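Local coordinates for ferric uptake regulation protein (Helicobacter pylori, PDB 2XIG) that probably represses iron-regulated genes as a homodimeric, zinc-containing transcription factor that binds their operators with ferrous iron as cofactor, at residues C[1-14]-C[29-41]. The protein carries 2 engineered substitutions. Numbering follows the deposited sequence.
Sequences MKRLETLESILERL and REEVVSVLYRSGT
Tyr37 and Arg3 meet through two torsion choices. Tyr37 CG stands anti to the backbone N (chi1 -170°), which sends the ring off helix 27-38 to the turn before helix 7-20. A bend at chi2 (-74°) lays the Arg3 chain along the ring and brings its guanidinium to the tyrosine's own backbone. The ring is sandwiched. Leu7 CB lies over the centre of one face, 3.8 Å from the centroid of the Tyr37 ring, a CH-pi contact. Arg3 CG makes another over the opposite face. Tyr37 OH donates to Glu5 O at 2.6 Å, and that oxygen lies at the ring edge. Two Arg3 donors converge on one carbonyl oxygen, and both bonds are bent. Arg3 NE meets Tyr37 O on a lone pair at 3.0 Å. Arg3 NH2 meets Tyr37 O at 2.9 Å, from above the carbonyl plane. Arg3 NH1 also donates to Lys2 O, which ties the guanidinium back to its own segment.

Further along, helices 7-14 and 29-38 run roughly antiparallel, 149° between their directions. Val33 is a knob in a hole formed by Leu7, Ile10, Leu11 and Leu14. Val33 CG1 lies 3.9 Å from Leu11 CD2, and Val33 CG2 touches Leu14 CD2. Ile10 CD1 meets the edge of the Tyr37 ring at CE1. Leu7 CD2 packs on Ser34 OG, whose hydroxyl is already donated to Glu30 O. A water links Leu11 O to Glu30 OE1. Leu71 of helix 61-73 touches both Leu14 and Val33.

The contact therefore joins the N-terminal arm and the first two helices of the winged-helix domain, the probable DNA-binding region. Tyr37 gives its hydroxyl to the arm's backbone, and Arg3 gives two N-H groups to that of helix 27-38. These bonds probably fix the arm's course, while the Val33 knob joins the helices by apolar contacts.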
loop_
_atom_site.group_PDB
_atom_site.type_symbol
_atom_site.label_atom_id
_atom_site.label_comp_id
_atom_site.label_asym_id
_atom_site.label_seq_id
_atom_site.Cartn_x
_atom_site.Cartn_y
_atom_site.Cartn_z
ATOM N N MET C 1 -28.859 -15.667 8.843
ATOM C CA MET C 1 -29.771 -15.462 7.723
ATOM C C MET C 1 -31.046 -14.709 8.112
ATOM O O MET C 1 -32.150 -15.123 7.759
ATOM C CB MET C 1 -30.114 -16.797 7.049
ATOM C CG MET C 1 -29.431 -17.010 5.701
ATOM S SD MET C 1 -27.631 -16.817 5.730
ATOM C CE MET C 1 -27.086 -18.519 5.865
ATOM N N LYS C 2 -30.890 -13.607 8.841
ATOM C CA LYS C 2 -32.006 -12.706 9.109
ATOM C C LYS C 2 -32.151 -11.745 7.937
ATOM O O LYS C 2 -31.231 -10.991 7.618
ATOM C CB LYS C 2 -31.786 -11.924 10.404
ATOM N N ARG C 3 -33.305 -11.780 7.289
ATOM C CA ARG C 3 -33.528 -10.957 6.109
ATOM C C ARG C 3 -34.754 -10.077 6.288
ATOM O O ARG C 3 -35.744 -10.499 6.885
ATOM C CB ARG C 3 -33.695 -11.851 4.887
ATOM C CG ARG C 3 -32.479 -12.729 4.616
ATOM C CD ARG C 3 -31.353 -11.903 4.038
ATOM N NE ARG C 3 -30.184 -12.709 3.699
ATOM C CZ ARG C 3 -29.167 -12.928 4.525
ATOM N NH1 ARG C 3 -29.185 -12.410 5.746
ATOM N NH2 ARG C 3 -28.131 -13.664 4.130
ATOM N N LEU C 4 -34.685 -8.860 5.759
ATOM C CA LEU C 4 -35.775 -7.903 5.886
ATOM C C LEU C 4 -36.950 -8.222 4.960
ATOM O O LEU C 4 -38.025 -7.631 5.090
ATOM C CB LEU C 4 -35.270 -6.492 5.580
ATOM C CG LEU C 4 -34.189 -5.919 6.494
ATOM C CD1 LEU C 4 -33.981 -4.449 6.176
ATOM C CD2 LEU C 4 -34.569 -6.111 7.958
ATOM N N GLU C 5 -36.740 -9.150 4.029
ATOM C CA GLU C 5 -37.684 -9.373 2.939
ATOM C C GLU C 5 -37.472 -10.774 2.366
ATOM O O GLU C 5 -36.350 -11.286 2.366
ATOM C CB GLU C 5 -37.473 -8.292 1.865
ATOM C CG GLU C 5 -38.445 -8.292 0.705
ATOM C CD GLU C 5 -38.182 -7.154 -0.278
ATOM O OE1 GLU C 5 -38.897 -7.062 -1.299
ATOM O OE2 GLU C 5 -37.258 -6.349 -0.037
ATOM N N THR C 6 -38.545 -11.408 1.895
ATOM C CA THR C 6 -38.402 -12.720 1.272
ATOM C C THR C 6 -37.625 -12.603 -0.042
ATOM O O THR C 6 -37.691 -11.580 -0.729
ATOM C CB THR C 6 -39.763 -13.392 0.964
ATOM O OG1 THR C 6 -40.445 -12.650 -0.053
ATOM C CG2 THR C 6 -40.620 -13.475 2.209
ATOM N N LEU C 7 -36.910 -13.663 -0.394
ATOM C CA LEU C 7 -36.221 -13.712 -1.681
ATOM C C LEU C 7 -37.208 -13.481 -2.820
ATOM O O LEU C 7 -36.929 -12.730 -3.755
ATOM C CB LEU C 7 -35.520 -15.058 -1.867
ATOM C CG LEU C 7 -34.764 -15.249 -3.186
ATOM C CD1 LEU C 7 -33.873 -14.045 -3.460
ATOM C CD2 LEU C 7 -33.949 -16.538 -3.165
ATOM N N GLU C 8 -38.367 -14.135 -2.737
ATOM C CA GLU C 8 -39.365 -14.050 -3.799
ATOM C C GLU C 8 -39.815 -12.614 -4.036
ATOM O O GLU C 8 -39.953 -12.176 -5.179
ATOM C CB GLU C 8 -40.580 -14.927 -3.473
ATOM C CG GLU C 8 -40.287 -16.422 -3.479
ATOM C CD GLU C 8 -39.658 -16.913 -2.182
ATOM O OE1 GLU C 8 -39.351 -18.120 -2.101
ATOM O OE2 GLU C 8 -39.479 -16.107 -1.244
ATOM N N SER C 9 -40.054 -11.897 -2.947
ATOM C CA SER C 9 -40.446 -10.493 -3.007
ATOM C C SER C 9 -39.365 -9.655 -3.695
ATOM O O SER C 9 -39.653 -8.768 -4.501
ATOM C CB SER C 9 -40.697 -9.968 -1.593
ATOM O OG SER C 9 -40.913 -8.574 -1.611
ATOM N N ILE C 10 -38.110 -9.947 -3.374
ATOM C CA ILE C 10 -36.991 -9.233 -3.989
ATOM C C ILE C 10 -36.924 -9.515 -5.489
ATOM O O ILE C 10 -36.787 -8.595 -6.307
ATOM C CB ILE C 10 -35.663 -9.589 -3.290
ATOM C CG1 ILE C 10 -35.740 -9.187 -1.814
ATOM C CG2 ILE C 10 -34.483 -8.909 -3.985
ATOM C CD1 ILE C 10 -34.555 -9.571 -0.989
ATOM N N LEU C 11 -37.051 -10.786 -5.857
ATOM C CA LEU C 11 -37.017 -11.149 -7.271
ATOM C C LEU C 11 -38.171 -10.535 -8.075
ATOM O O LEU C 11 -38.022 -10.254 -9.260
ATOM C CB LEU C 11 -36.980 -12.662 -7.450
ATOM C CG LEU C 11 -35.674 -13.302 -6.975
ATOM C CD1 LEU C 11 -35.719 -14.803 -7.130
ATOM C CD2 LEU C 11 -34.460 -12.726 -7.723
ATOM N N GLU C 12 -39.326 -10.336 -7.447
ATOM C CA GLU C 12 -40.431 -9.681 -8.154
ATOM C C GLU C 12 -40.155 -8.184 -8.329
ATOM O O GLU C 12 -40.413 -7.620 -9.398
ATOM C CB GLU C 12 -41.785 -9.921 -7.462
ATOM C CG GLU C 12 -42.946 -9.116 -8.069
ATOM C CD GLU C 12 -43.287 -9.488 -9.517
ATOM O OE1 GLU C 12 -43.949 -8.668 -10.196
ATOM O OE2 GLU C 12 -42.903 -10.586 -9.982
ATOM N N ARG C 13 -39.640 -7.541 -7.288
ATOM C CA ARG C 13 -39.167 -6.165 -7.424
ATOM C C ARG C 13 -38.100 -6.081 -8.515
ATOM O O ARG C 13 -38.030 -5.101 -9.263
ATOM C CB ARG C 13 -38.601 -5.636 -6.110
ATOM C CG ARG C 13 -39.638 -5.402 -5.034
ATOM C CD ARG C 13 -39.126 -4.458 -3.951
ATOM N NE ARG C 13 -38.035 -5.039 -3.168
ATOM C CZ ARG C 13 -36.766 -4.658 -3.250
ATOM N NH1 ARG C 13 -36.402 -3.685 -4.082
ATOM N NH2 ARG C 13 -35.858 -5.248 -2.491
ATOM N N LEU C 14 -37.275 -7.116 -8.608
ATOM C CA LEU C 14 -36.250 -7.154 -9.647
ATOM C C LEU C 14 -36.900 -7.201 -11.031
ATOM O O LEU C 14 -36.541 -6.428 -11.915
ATOM C CB LEU C 14 -35.326 -8.354 -9.461
ATOM C CG LEU C 14 -34.246 -8.492 -10.538
ATOM C CD1 LEU C 14 -33.386 -7.232 -10.591
ATOM C CD2 LEU C 14 -33.386 -9.724 -10.289
ATOM N N ARG C 29 -29.228 -13.265 -13.754
ATOM C CA ARG C 29 -29.341 -12.108 -12.875
ATOM C C ARG C 29 -30.094 -12.470 -11.587
ATOM O O ARG C 29 -29.726 -12.029 -10.499
ATOM C CB ARG C 29 -30.028 -10.952 -13.603
ATOM C CG ARG C 29 -30.219 -9.718 -12.751
ATOM C CD ARG C 29 -31.019 -8.649 -13.479
ATOM N NE ARG C 29 -30.378 -8.169 -14.699
ATOM C CZ ARG C 29 -30.840 -8.380 -15.931
ATOM N NH1 ARG C 29 -31.954 -9.078 -16.126
ATOM N NH2 ARG C 29 -30.187 -7.889 -16.974
ATOM N N GLU C 30 -31.145 -13.275 -11.720
ATOM C CA GLU C 30 -31.877 -13.777 -10.564
ATOM C C GLU C 30 -30.979 -14.695 -9.727
ATOM O O GLU C 30 -31.066 -14.711 -8.506
ATOM C CB GLU C 30 -33.153 -14.525 -10.999
ATOM C CG GLU C 30 -34.150 -13.666 -11.776
ATOM C CD GLU C 30 -35.412 -14.423 -12.190
ATOM O OE1 GLU C 30 -36.413 -13.754 -12.527
ATOM O OE2 GLU C 30 -35.407 -15.676 -12.181
ATOM N N GLU C 31 -30.113 -15.453 -10.388
ATOM C CA GLU C 31 -29.212 -16.350 -9.670
ATOM C C GLU C 31 -28.195 -15.578 -8.814
ATOM O O GLU C 31 -27.882 -15.992 -7.699
ATOM C CB GLU C 31 -28.498 -17.300 -10.635
ATOM C CG GLU C 31 -27.871 -18.509 -9.946
ATOM C CD GLU C 31 -28.871 -19.275 -9.091
ATOM O OE1 GLU C 31 -30.061 -19.322 -9.467
ATOM O OE2 GLU C 31 -28.470 -19.830 -8.045
ATOM N N VAL C 32 -27.687 -14.459 -9.325
ATOM C CA VAL C 32 -26.781 -13.613 -8.542
ATOM C C VAL C 32 -27.467 -13.103 -7.266
ATOM O O VAL C 32 -26.893 -13.108 -6.170
ATOM C CB VAL C 32 -26.284 -12.401 -9.357
ATOM C CG1 VAL C 32 -25.569 -11.405 -8.448
ATOM C CG2 VAL C 32 -25.341 -12.857 -10.477
ATOM N N VAL C 33 -28.700 -12.644 -7.416
ATOM C CA VAL C 33 -29.444 -12.171 -6.255
ATOM C C VAL C 33 -29.628 -13.313 -5.268
ATOM O O VAL C 33 -29.426 -13.134 -4.071
ATOM C CB VAL C 33 -30.815 -11.587 -6.642
ATOM C CG1 VAL C 33 -31.652 -11.298 -5.385
ATOM C CG2 VAL C 33 -30.633 -10.324 -7.464
ATOM N N SER C 34 -29.994 -14.485 -5.778
ATOM C CA SER C 34 -30.281 -15.628 -4.916
ATOM C C SER C 34 -29.024 -16.126 -4.198
ATOM O O SER C 34 -29.076 -16.455 -3.016
ATOM C CB SER C 34 -30.939 -16.757 -5.713
ATOM O OG SER C 34 -32.153 -16.318 -6.299
ATOM N N VAL C 35 -27.899 -16.181 -4.908
ATOM C CA VAL C 35 -26.639 -16.537 -4.256
ATOM C C VAL C 35 -26.353 -15.612 -3.069
ATOM O O VAL C 35 -26.027 -16.077 -1.976
ATOM C CB VAL C 35 -25.445 -16.546 -5.243
ATOM C CG1 VAL C 35 -24.127 -16.573 -4.484
ATOM C CG2 VAL C 35 -25.547 -17.741 -6.187
ATOM N N LEU C 36 -26.490 -14.304 -3.277
ATOM C CA LEU C 36 -26.215 -13.343 -2.219
ATOM C C LEU C 36 -27.217 -13.440 -1.079
ATOM O O LEU C 36 -26.837 -13.373 0.091
ATOM C CB LEU C 36 -26.167 -11.913 -2.773
ATOM C CG LEU C 36 -24.921 -11.604 -3.611
ATOM C CD1 LEU C 36 -25.060 -10.273 -4.350
ATOM C CD2 LEU C 36 -23.685 -11.604 -2.736
ATOM N N TYR C 37 -28.496 -13.576 -1.423
ATOM C CA TYR C 37 -29.534 -13.740 -0.407
ATOM C C TYR C 37 -29.205 -14.922 0.498
ATOM O O TYR C 37 -29.348 -14.851 1.720
ATOM C CB TYR C 37 -30.880 -13.977 -1.077
ATOM C CG TYR C 37 -32.049 -13.912 -0.118
ATOM C CD1 TYR C 37 -32.726 -12.718 0.090
ATOM C CD2 TYR C 37 -32.465 -15.040 0.583
ATOM C CE1 TYR C 37 -33.804 -12.641 0.965
ATOM C CE2 TYR C 37 -33.549 -14.976 1.467
ATOM C CZ TYR C 37 -34.209 -13.772 1.652
ATOM O OH TYR C 37 -35.283 -13.693 2.526
ATOM N N ARG C 38 -28.757 -16.011 -0.117
ATOM C CA ARG C 38 -28.518 -17.253 0.605
ATOM C C ARG C 38 -27.247 -17.208 1.446
ATOM O O ARG C 38 -27.083 -18.000 2.372
ATOM C CB ARG C 38 -28.478 -18.437 -0.372
ATOM C CG ARG C 38 -29.857 -18.842 -0.893
ATOM C CD ARG C 38 -29.815 -20.145 -1.691
ATOM N NE ARG C 38 -29.825 -19.937 -3.139
ATOM C CZ ARG C 38 -28.758 -20.053 -3.926
ATOM N NH1 ARG C 38 -27.577 -20.375 -3.412
ATOM N NH2 ARG C 38 -28.872 -19.848 -5.230
ATOM N N SER C 39 -26.360 -16.265 1.135
ATOM C CA SER C 39 -25.035 -16.231 1.759
ATOM C C SER C 39 -25.032 -15.579 3.140
ATOM O O SER C 39 -25.682 -14.554 3.370
ATOM C CB SER C 39 -24.036 -15.522 0.837
ATOM O OG SER C 39 -22.753 -15.432 1.436
ATOM N N GLY C 40 -24.280 -16.182 4.058
ATOM C CA GLY C 40 -24.107 -15.629 5.387
ATOM C C GLY C 40 -22.875 -14.750 5.492
ATOM O O GLY C 40 -22.528 -14.283 6.574
ATOM N N THR C 41 -22.209 -14.515 4.365
ATOM C CA THR C 41 -20.993 -13.708 4.378
ATOM C C THR C 41 -21.042 -12.597 3.311
ATOM O O THR C 41 -22.115 -12.270 2.803
ATOM C CB THR C 41 -19.745 -14.614 4.247
ATOM O OG1 THR C 41 -18.546 -13.843 4.425
ATOM C CG2 THR C 41 -19.737 -15.342 2.907
HETATM O O HOH W 1 -36.588 -11.489 -11.470
#